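Local coordinates for probable adhesion protein (PDB 6R3Z), which binds divalent metal ions such as iron(II), manganese(II) and nickel(II), and as a solute-binding protein probably serves the uptake of ferrous iron, at residues I9-H14 and A28-L33; I34-N39 and G254-G259; V173-G178 and V222-I227. All coordinates share one frame; numbering follows the deposited sequence.

Interaction 1: I9-H14 and A28-L33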
loop_
_atom_site.group_PDB
_atom_site.type_symbol
_atom_site.label_atom_id
_atom_site.label_comp_id
_atom_site.label_asym_id
_atom_site.label_seq_id
_atom_site.Cartn_x
_atom_site.Cartn_y
_atom_site.Cartn_z
ATOM N N ILE A 9 -9.194 -17.611 4.572
ATOM C CA ILE A 9 -9.042 -16.170 4.848
ATOM C C ILE A 9 -9.089 -15.316 3.577
ATOM O O ILE A 9 -8.208 -15.418 2.718
ATOM C CB ILE A 9 -7.687 -15.934 5.575
ATOM C CG1 ILE A 9 -7.507 -16.857 6.788
ATOM C CG2 ILE A 9 -7.498 -14.439 5.950
ATOM C CD1 ILE A 9 -5.982 -17.030 7.153
ATOM N N GLY A 10 -10.040 -14.404 3.524
ATOM C CA GLY A 10 -10.135 -13.486 2.405
ATOM C C GLY A 10 -9.248 -12.277 2.605
ATOM O O GLY A 10 -9.044 -11.828 3.734
ATOM N N ILE A 11 -8.668 -11.781 1.509
ATOM C CA ILE A 11 -7.837 -10.580 1.461
ATOM C C ILE A 11 -8.345 -9.674 0.344
ATOM O O ILE A 11 -9.021 -10.156 -0.578
ATOM C CB ILE A 11 -6.318 -10.855 1.372
ATOM C CG1 ILE A 11 -5.924 -11.555 0.035
ATOM C CG2 ILE A 11 -5.820 -11.610 2.611
ATOM C CD1 ILE A 11 -5.670 -10.565 -1.169
ATOM N N THR A 12 -7.962 -8.386 0.372
ATOM C CA THR A 12 -8.506 -7.433 -0.599
ATOM C C THR A 12 -7.479 -6.834 -1.557
ATOM O O THR A 12 -7.823 -6.552 -2.707
ATOM C CB THR A 12 -9.276 -6.317 0.134
ATOM O OG1 THR A 12 -8.343 -5.537 0.876
ATOM C CG2 THR A 12 -10.364 -6.855 1.074
ATOM N N LEU A 13 -6.288 -6.502 -1.050
ATOM C CA LEU A 13 -5.213 -5.868 -1.813
ATOM C C LEU A 13 -3.952 -6.729 -1.731
ATOM O O LEU A 13 -3.755 -7.441 -0.737
ATOM C CB LEU A 13 -4.919 -4.447 -1.282
ATOM C CG LEU A 13 -6.136 -3.506 -1.112
ATOM C CD1 LEU A 13 -5.784 -2.307 -0.268
ATOM C CD2 LEU A 13 -6.699 -3.045 -2.476
ATOM N N HIS A 14 -3.089 -6.634 -2.763
ATOM C CA HIS A 14 -1.845 -7.411 -2.854
ATOM C C HIS A 14 -1.012 -7.423 -1.564
ATOM O O HIS A 14 -0.616 -8.512 -1.143
ATOM C CB HIS A 14 -0.975 -6.972 -4.039
ATOM C CG HIS A 14 -1.576 -7.291 -5.368
ATOM N ND1 HIS A 14 -2.632 -6.557 -5.876
ATOM C CD2 HIS A 14 -1.228 -8.236 -6.266
ATOM C CE1 HIS A 14 -2.888 -7.074 -7.068
ATOM N NE2 HIS A 14 -2.091 -8.101 -7.331
ATOM N N ALA A 28 -3.203 -22.397 6.683
ATOM C CA ALA A 28 -4.504 -21.836 6.291
ATOM C C ALA A 28 -4.479 -21.526 4.799
ATOM O O ALA A 28 -3.400 -21.547 4.193
ATOM C CB ALA A 28 -4.781 -20.558 7.086
ATOM N N GLU A 29 -5.649 -21.244 4.204
ATOM C CA GLU A 29 -5.745 -20.873 2.788
ATOM C C GLU A 29 -5.975 -19.341 2.690
ATOM O O GLU A 29 -6.781 -18.777 3.452
ATOM C CB GLU A 29 -6.909 -21.606 2.092
ATOM C CG GLU A 29 -6.734 -23.107 1.923
ATOM C CD GLU A 29 -7.877 -23.692 1.117
ATOM O OE1 GLU A 29 -8.937 -23.976 1.718
ATOM O OE2 GLU A 29 -7.733 -23.820 -0.119
ATOM N N VAL A 30 -5.280 -18.676 1.752
ATOM C CA VAL A 30 -5.407 -17.220 1.561
ATOM C C VAL A 30 -6.146 -17.019 0.241
ATOM O O VAL A 30 -5.674 -17.482 -0.802
ATOM C CB VAL A 30 -4.029 -16.501 1.569
ATOM C CG1 VAL A 30 -4.205 -14.978 1.568
ATOM C CG2 VAL A 30 -3.169 -16.951 2.755
ATOM N N VAL A 31 -7.314 -16.349 0.290
ATOM C CA VAL A 31 -8.194 -16.217 -0.868
ATOM C C VAL A 31 -8.399 -14.758 -1.270
ATOM O O VAL A 31 -9.098 -14.044 -0.559
ATOM C CB VAL A 31 -9.563 -16.949 -0.647
ATOM C CG1 VAL A 31 -10.408 -16.954 -1.923
ATOM C CG2 VAL A 31 -9.385 -18.370 -0.104
ATOM N N PRO A 32 -7.879 -14.300 -2.433
ATOM C CA PRO A 32 -8.144 -12.913 -2.857
ATOM C C PRO A 32 -9.621 -12.740 -3.201
ATOM O O PRO A 32 -10.229 -13.634 -3.811
ATOM C CB PRO A 32 -7.274 -12.745 -4.110
ATOM C CG PRO A 32 -6.271 -13.869 -4.031
ATOM C CD PRO A 32 -7.036 -14.993 -3.419
ATOM N N LEU A 33 -10.200 -11.616 -2.758
ATOM C CA LEU A 33 -11.608 -11.317 -3.011
ATOM C C LEU A 33 -11.831 -10.911 -4.447
ATOM O O LEU A 33 -12.937 -11.093 -4.977
ATOM C CB LEU A 33 -12.111 -10.228 -2.071
ATOM C CG LEU A 33 -13.004 -10.706 -0.917
ATOM C CD1 LEU A 33 -12.223 -11.608 0.060
ATOM C CD2 LEU A 33 -13.562 -9.509 -0.142
#

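Interaction 2: I34-N39 and G254-G259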
loop_
_atom_site.group_PDB
_atom_site.type_symbol
_atom_site.label_atom_id
_atom_site.label_comp_id
_atom_site.label_asym_id
_atom_site.label_seq_id
_atom_site.Cartn_x
_atom_site.Cartn_y
_atom_site.Cartn_z
ATOM N N ILE A 34 -10.813 -10.301 -5.058
ATOM C CA ILE A 34 -10.915 -9.840 -6.453
ATOM C C ILE A 34 -9.757 -10.420 -7.288
ATOM O O ILE A 34 -8.669 -10.636 -6.737
ATOM C CB ILE A 34 -11.080 -8.290 -6.574
ATOM C CG1 ILE A 34 -9.765 -7.510 -6.347
ATOM C CG2 ILE A 34 -12.196 -7.780 -5.648
ATOM C CD1 ILE A 34 -9.868 -5.934 -6.559
ATOM N N PRO A 35 -9.958 -10.692 -8.596
ATOM C CA PRO A 35 -8.869 -11.292 -9.393
ATOM C C PRO A 35 -7.653 -10.380 -9.559
ATOM O O PRO A 35 -7.742 -9.156 -9.413
ATOM C CB PRO A 35 -9.526 -11.568 -10.755
ATOM C CG PRO A 35 -10.989 -11.559 -10.495
ATOM C CD PRO A 35 -11.196 -10.561 -9.396
ATOM N N ALA A 36 -6.505 -11.001 -9.848
ATOM C CA ALA A 36 -5.262 -10.301 -10.123
ATOM C C ALA A 36 -5.426 -9.581 -11.485
ATOM O O ALA A 36 -6.180 -10.042 -12.348
ATOM C CB ALA A 36 -4.111 -11.305 -10.186
ATOM N N GLY A 37 -4.749 -8.457 -11.647
ATOM C CA GLY A 37 -4.815 -7.686 -12.884
ATOM C C GLY A 37 -5.825 -6.554 -12.866
ATOM O O GLY A 37 -5.701 -5.613 -13.652
ATOM N N PHE A 38 -6.821 -6.621 -11.959
ATOM C CA PHE A 38 -7.821 -5.563 -11.821
ATOM C C PHE A 38 -7.265 -4.433 -10.948
ATOM O O PHE A 38 -6.647 -4.708 -9.914
ATOM C CB PHE A 38 -9.126 -6.119 -11.227
ATOM C CG PHE A 38 -9.942 -6.938 -12.209
ATOM C CD1 PHE A 38 -9.583 -8.246 -12.521
ATOM C CD2 PHE A 38 -11.069 -6.402 -12.816
ATOM C CE1 PHE A 38 -10.323 -8.993 -13.448
ATOM C CE2 PHE A 38 -11.821 -7.156 -13.724
ATOM C CZ PHE A 38 -11.445 -8.447 -14.033
ATOM N N ASN A 39 -7.483 -3.172 -11.368
ATOM C CA ASN A 39 -7.075 -1.995 -10.596
ATOM C C ASN A 39 -8.060 -1.882 -9.433
ATOM O O ASN A 39 -9.269 -1.738 -9.658
ATOM C CB ASN A 39 -7.100 -0.730 -11.465
ATOM C CG ASN A 39 -6.621 0.536 -10.793
ATOM O OD1 ASN A 39 -6.361 0.586 -9.579
ATOM N ND2 ASN A 39 -6.477 1.596 -11.577
ATOM N N GLY A 254 -0.670 -7.175 -11.180
ATOM C CA GLY A 254 -0.231 -8.542 -11.446
ATOM C C GLY A 254 -0.646 -9.586 -10.439
ATOM O O GLY A 254 -1.588 -9.361 -9.687
ATOM N N ASP A 255 0.006 -10.761 -10.472
ATOM C CA ASP A 255 -0.298 -11.904 -9.602
ATOM C C ASP A 255 -0.108 -11.632 -8.108
ATOM O O ASP A 255 0.762 -10.848 -7.713
ATOM C CB ASP A 255 0.548 -13.140 -9.968
ATOM C CG ASP A 255 0.420 -13.686 -11.390
ATOM O OD1 ASP A 255 -0.548 -13.307 -12.097
ATOM O OD2 ASP A 255 1.289 -14.486 -11.792
ATOM N N TYR A 256 -0.887 -12.344 -7.283
ATOM C CA TYR A 256 -0.707 -12.294 -5.839
ATOM C C TYR A 256 0.418 -13.279 -5.517
ATOM O O TYR A 256 0.525 -14.326 -6.157
ATOM C CB TYR A 256 -1.970 -12.741 -5.111
ATOM C CG TYR A 256 -3.142 -11.821 -5.351
ATOM C CD1 TYR A 256 -3.259 -10.617 -4.659
ATOM C CD2 TYR A 256 -4.132 -12.148 -6.272
ATOM C CE1 TYR A 256 -4.335 -9.759 -4.879
ATOM C CE2 TYR A 256 -5.212 -11.299 -6.504
ATOM C CZ TYR A 256 -5.320 -10.114 -5.784
ATOM O OH TYR A 256 -6.401 -9.294 -5.948
ATOM N N SER A 257 1.281 -12.929 -4.559
ATOM C CA SER A 257 2.387 -13.791 -4.147
ATOM C C SER A 257 2.813 -13.402 -2.758
ATOM O O SER A 257 2.704 -12.227 -2.377
ATOM C CB SER A 257 3.568 -13.704 -5.119
ATOM O OG SER A 257 4.423 -12.596 -4.885
ATOM N N ALA A 258 3.298 -14.379 -1.997
ATOM C CA ALA A 258 3.773 -14.131 -0.638
ATOM C C ALA A 258 4.912 -13.076 -0.630
ATOM O O ALA A 258 4.865 -12.175 0.193
ATOM C CB ALA A 258 4.226 -15.431 0.001
ATOM N N GLY A 259 5.847 -13.150 -1.592
ATOM C CA GLY A 259 6.993 -12.246 -1.665
ATOM C C GLY A 259 6.798 -10.890 -2.325
ATOM O O GLY A 259 7.693 -10.050 -2.234
HETATM O O HOH W 1 -8.267 -9.396 -3.704
#

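Interaction 3: V173-G178 and V222-I227. With NI (nickel (II) ion), chain B.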
loop_
_atom_site.group_PDB
_atom_site.type_symbol
_atom_site.label_atom_id
_atom_site.label_comp_id
_atom_site.label_asym_id
_atom_site.label_seq_id
_atom_site.Cartn_x
_atom_site.Cartn_y
_atom_site.Cartn_z
ATOM N N VAL A 173 9.216 17.389 -2.513
ATOM C CA VAL A 173 8.744 16.192 -3.212
ATOM C C VAL A 173 7.268 16.318 -3.604
ATOM O O VAL A 173 6.464 16.801 -2.817
ATOM C CB VAL A 173 8.947 14.987 -2.225
ATOM C CG1 VAL A 173 8.193 13.733 -2.645
ATOM C CG2 VAL A 173 10.432 14.686 -2.023
ATOM N N ALA A 174 6.927 15.838 -4.796
ATOM C CA ALA A 174 5.547 15.733 -5.262
ATOM C C ALA A 174 5.290 14.266 -5.690
ATOM O O ALA A 174 6.233 13.541 -6.023
ATOM C CB ALA A 174 5.299 16.671 -6.430
ATOM N N THR A 175 4.025 13.823 -5.661
ATOM C CA THR A 175 3.652 12.485 -6.117
ATOM C C THR A 175 2.411 12.613 -7.002
ATOM O O THR A 175 1.643 13.562 -6.832
ATOM C CB THR A 175 3.426 11.461 -4.978
ATOM O OG1 THR A 175 2.201 11.733 -4.273
ATOM C CG2 THR A 175 4.621 11.348 -4.010
ATOM N N ILE A 176 2.197 11.661 -7.922
ATOM C CA ILE A 176 0.975 11.694 -8.768
ATOM C C ILE A 176 -0.207 11.185 -7.911
ATOM O O ILE A 176 -1.217 11.884 -7.771
ATOM C CB ILE A 176 1.152 10.816 -10.050
ATOM C CG1 ILE A 176 2.247 11.369 -11.009
ATOM C CG2 ILE A 176 -0.203 10.634 -10.793
ATOM C CD1 ILE A 176 2.029 12.759 -11.583
ATOM N N HIS A 177 -0.055 9.962 -7.343
ATOM C CA HIS A 177 -1.044 9.296 -6.484
ATOM C C HIS A 177 -0.686 9.612 -5.029
ATOM O O HIS A 177 0.497 9.680 -4.706
ATOM C CB HIS A 177 -1.024 7.779 -6.746
ATOM C CG HIS A 177 -2.199 7.019 -6.216
ATOM N ND1 HIS A 177 -3.372 6.896 -6.955
ATOM C CD2 HIS A 177 -2.315 6.278 -5.090
ATOM C CE1 HIS A 177 -4.164 6.109 -6.241
ATOM N NE2 HIS A 177 -3.559 5.685 -5.127
ATOM N N GLY A 178 -1.688 9.827 -4.174
ATOM C CA GLY A 178 -1.436 10.155 -2.761
ATOM C C GLY A 178 -1.089 8.937 -1.904
ATOM O O GLY A 178 -1.597 8.799 -0.792
ATOM N N VAL A 222 11.636 16.752 -7.073
ATOM C CA VAL A 222 11.352 15.436 -7.643
ATOM C C VAL A 222 9.858 15.150 -7.667
ATOM O O VAL A 222 9.114 15.675 -6.836
ATOM C CB VAL A 222 12.131 14.284 -6.928
ATOM C CG1 VAL A 222 13.637 14.555 -6.871
ATOM C CG2 VAL A 222 11.581 13.997 -5.532
ATOM N N ILE A 223 9.442 14.284 -8.604
ATOM C CA ILE A 223 8.080 13.784 -8.685
ATOM C C ILE A 223 8.138 12.244 -8.762
ATOM O O ILE A 223 8.926 11.693 -9.547
ATOM C CB ILE A 223 7.195 14.442 -9.788
ATOM C CG1 ILE A 223 5.708 13.987 -9.664
ATOM C CG2 ILE A 223 7.767 14.198 -11.203
ATOM C CD1 ILE A 223 4.667 14.986 -10.235
ATOM N N PHE A 224 7.333 11.571 -7.926
ATOM C CA PHE A 224 7.203 10.120 -7.934
ATOM C C PHE A 224 5.900 9.753 -8.619
ATOM O O PHE A 224 4.817 10.076 -8.106
ATOM C CB PHE A 224 7.279 9.511 -6.525
ATOM C CG PHE A 224 8.596 9.724 -5.822
ATOM C CD1 PHE A 224 9.723 8.980 -6.170
ATOM C CD2 PHE A 224 8.721 10.676 -4.817
ATOM C CE1 PHE A 224 10.949 9.189 -5.530
ATOM C CE2 PHE A 224 9.951 10.898 -4.186
ATOM C CZ PHE A 224 11.054 10.129 -4.523
ATOM N N SER A 225 6.005 9.125 -9.803
ATOM C CA SER A 225 4.846 8.680 -10.579
ATOM C C SER A 225 4.504 7.197 -10.301
ATOM O O SER A 225 5.205 6.520 -9.547
ATOM C CB SER A 225 5.042 8.953 -12.073
ATOM O OG SER A 225 6.079 8.149 -12.614
ATOM N N GLU A 226 3.418 6.706 -10.911
ATOM C CA GLU A 226 2.956 5.330 -10.720
ATOM C C GLU A 226 3.473 4.357 -11.760
ATOM O O GLU A 226 3.259 4.559 -12.956
ATOM C CB GLU A 226 1.402 5.282 -10.756
ATOM C CG GLU A 226 0.725 5.965 -9.571
ATOM C CD GLU A 226 1.095 5.288 -8.273
ATOM O OE1 GLU A 226 0.582 4.177 -8.004
ATOM O OE2 GLU A 226 1.971 5.837 -7.567
ATOM N N ILE A 227 4.060 3.242 -11.298
ATOM C CA ILE A 227 4.448 2.161 -12.196
ATOM C C ILE A 227 3.182 1.324 -12.557
ATOM O O ILE A 227 3.029 0.907 -13.706
ATOM C CB ILE A 227 5.529 1.239 -11.548
ATOM C CG1 ILE A 227 6.822 2.014 -11.205
ATOM C CG2 ILE A 227 5.833 0.038 -12.457
ATOM C CD1 ILE A 227 7.815 1.260 -10.230
HETATM NI NI NI B . -4.442 4.147 -3.858
HETATM O O HOH W 2 2.434 8.506 -7.813
#

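Interaction 1: I9-H14 and A28-L33
The first beta-alpha-beta unit of the chain brings I9-I11 beside V30-P32: strand 8-11 runs through helix 14-24 into strand 29-32, which forms one edge of a four-stranded parallel sheet. I9, G10 and I11 pair with V30, V31 and P32, and the segment axes are twisted by 35°. Four backbone bonds zip them together in the parallel pattern. I9 N gives to E29 O at 2.9 Å, and I9 O takes V31 N at 2.7 Å; I11 likewise gives to V31 O and receives L33 N. G10 turns its other backbone edge to V58 and V60 of the next strand.

I9, I11, V30 and P32 share the face packed by helix 14-24, where Y17 touches both I11 and V30. Here I9 CD1 reaches A28 CB at 3.7 Å. I11 has CG1 between the backbone N and carbonyl carbon (chi1 65°), which puts CG1 3.9 Å from P32 CA; the two side chains lie side by side, I11 CD1 4.0 Å from P32 CB. The I11 and V30 side chains cross at a slant, CG2 to CG1 3.9 Å. On the other face G10 has no side chain, and L33 CD1 fills that place, 3.7 Å from G10 CA.

Interaction 2: I34-N39 and G254-G259
Y256 and I34 meet with their side chains crossed at about a right angle, and the tyrosine hydroxyl does the work. CG of Y256 stands anti to its carbonyl carbon (chi1 -64°), and from there the ring extends across to the loop at I34-G37. Its OH gives a hydrogen bond to I34 O at 2.8 Å, coming in from above the carbonyl plane, 39° out of it. I34 O and P35 C lie at the ring's edge, near its plane.

The same hydroxyl is gripped a second time. Water 1 donates to Y256 OH at 2.9 Å and accepts from I34 N at 3.0 Å, so both backbone polar groups of I34 are tied to one phenol, directly or through water. I34 CG1 packs against that oxygen at 3.8 Å.

Further along the ring, A36 points its methyl toward the other segment. A36 CB sits 3.8 Å from Y256 CE2, and it also presses on the backbone, 3.2 Å from G254 O. That carbonyl is in turn the acceptor of H14 NE2, and the H14 ring stacks on Y256, so strand 8-11's following helix start is drawn into the same cluster. Beyond the ring, S257 OG makes a weak hydrogen bond to K260 N where the chain turns into helix 260-277.

P35 to F38 form a type II beta turn, with G37 in its third position at a positive phi of 95°. The contact thus joins two irregular loops far apart in sequence, one of which soon leads to the metal ligand H41, whose ND1 is hydrogen-bonded to N39 OD1: a type II beta turn whose preceding residue is held by a tyrosine hydroxyl, on the way to a metal ligand of a solute-binding protein.

Interaction 3: V173-G178 and V222-I227
H177 carries CG anti to its backbone N (chi1 -165°), which swings the imidazole out from the strand end toward the nickel ion, while E226 has CG anti to its carbonyl carbon and is bent at chi2 (-62°), which brings its CD to H177 CB, 3.6 Å away. H177 NE2 binds the nickel at 2.2 Å, in a site completed by H41, H66, H111, H199 and H250, all through NE2.

Water 2 ties the two strand ends together. It accepts from H177 N at 2.9 Å, and it donates both to F224 O and, at 2.7 Å, to E226 OE2. Y180 OH is a second partner of that carboxylate oxygen. T175 OG1 adds a grip from within its own segment, donating to H177 O at 2.7 Å from above the carbonyl plane.

Behind the site, the segments 173-175 and 222-226, from the central pair of strands in a four-stranded sheet, run parallel with axes 19° apart. A174 N gives to V222 O, A174 O takes F224 N, and I176 N gives to F224 O, which therefore serves a strand bond and the water at once. On one face V173 CG1 lies in the plane of the F224 ring at its edge, 3.7 Å from CE2, and the V173 and V222 side chains also touch, CG2 to CG2. Over the opposite face I176 CD1 meets I223 CD1 at 3.7 Å, against I237 of helix 234-241.

H177 has its backbone N and O both held, one by water and one by a threonine hydroxyl, and its ND1 is hydrogen-bonded elsewhere in the structure. E226 OE1 stays 4.9 Å from H177 ND1, so any influence of the carboxylate on the imidazole and the bound dication is probably electrostatic, and favourable to a positive charge.

Interactions 1 and 2 adjoin, their centres about 10 Å apart: H14, at the end of I9-H14, places CD2 3.6 Å from D255 O, and P32 CB packs 3.5 Å from Y256 CE2. Interaction 3 belongs to the other half of the molecule, with its centre about 28 Å from that of interaction 1, on the opposite side of the chain's centre, and about 22 Å from that of interaction 2. Both sheets have strand order 2-1-3-4. Interaction 3 supplies a nickel ligand directly; on the other side the side chains of T12 and I34 lie about 11 and 12 Å from the ion.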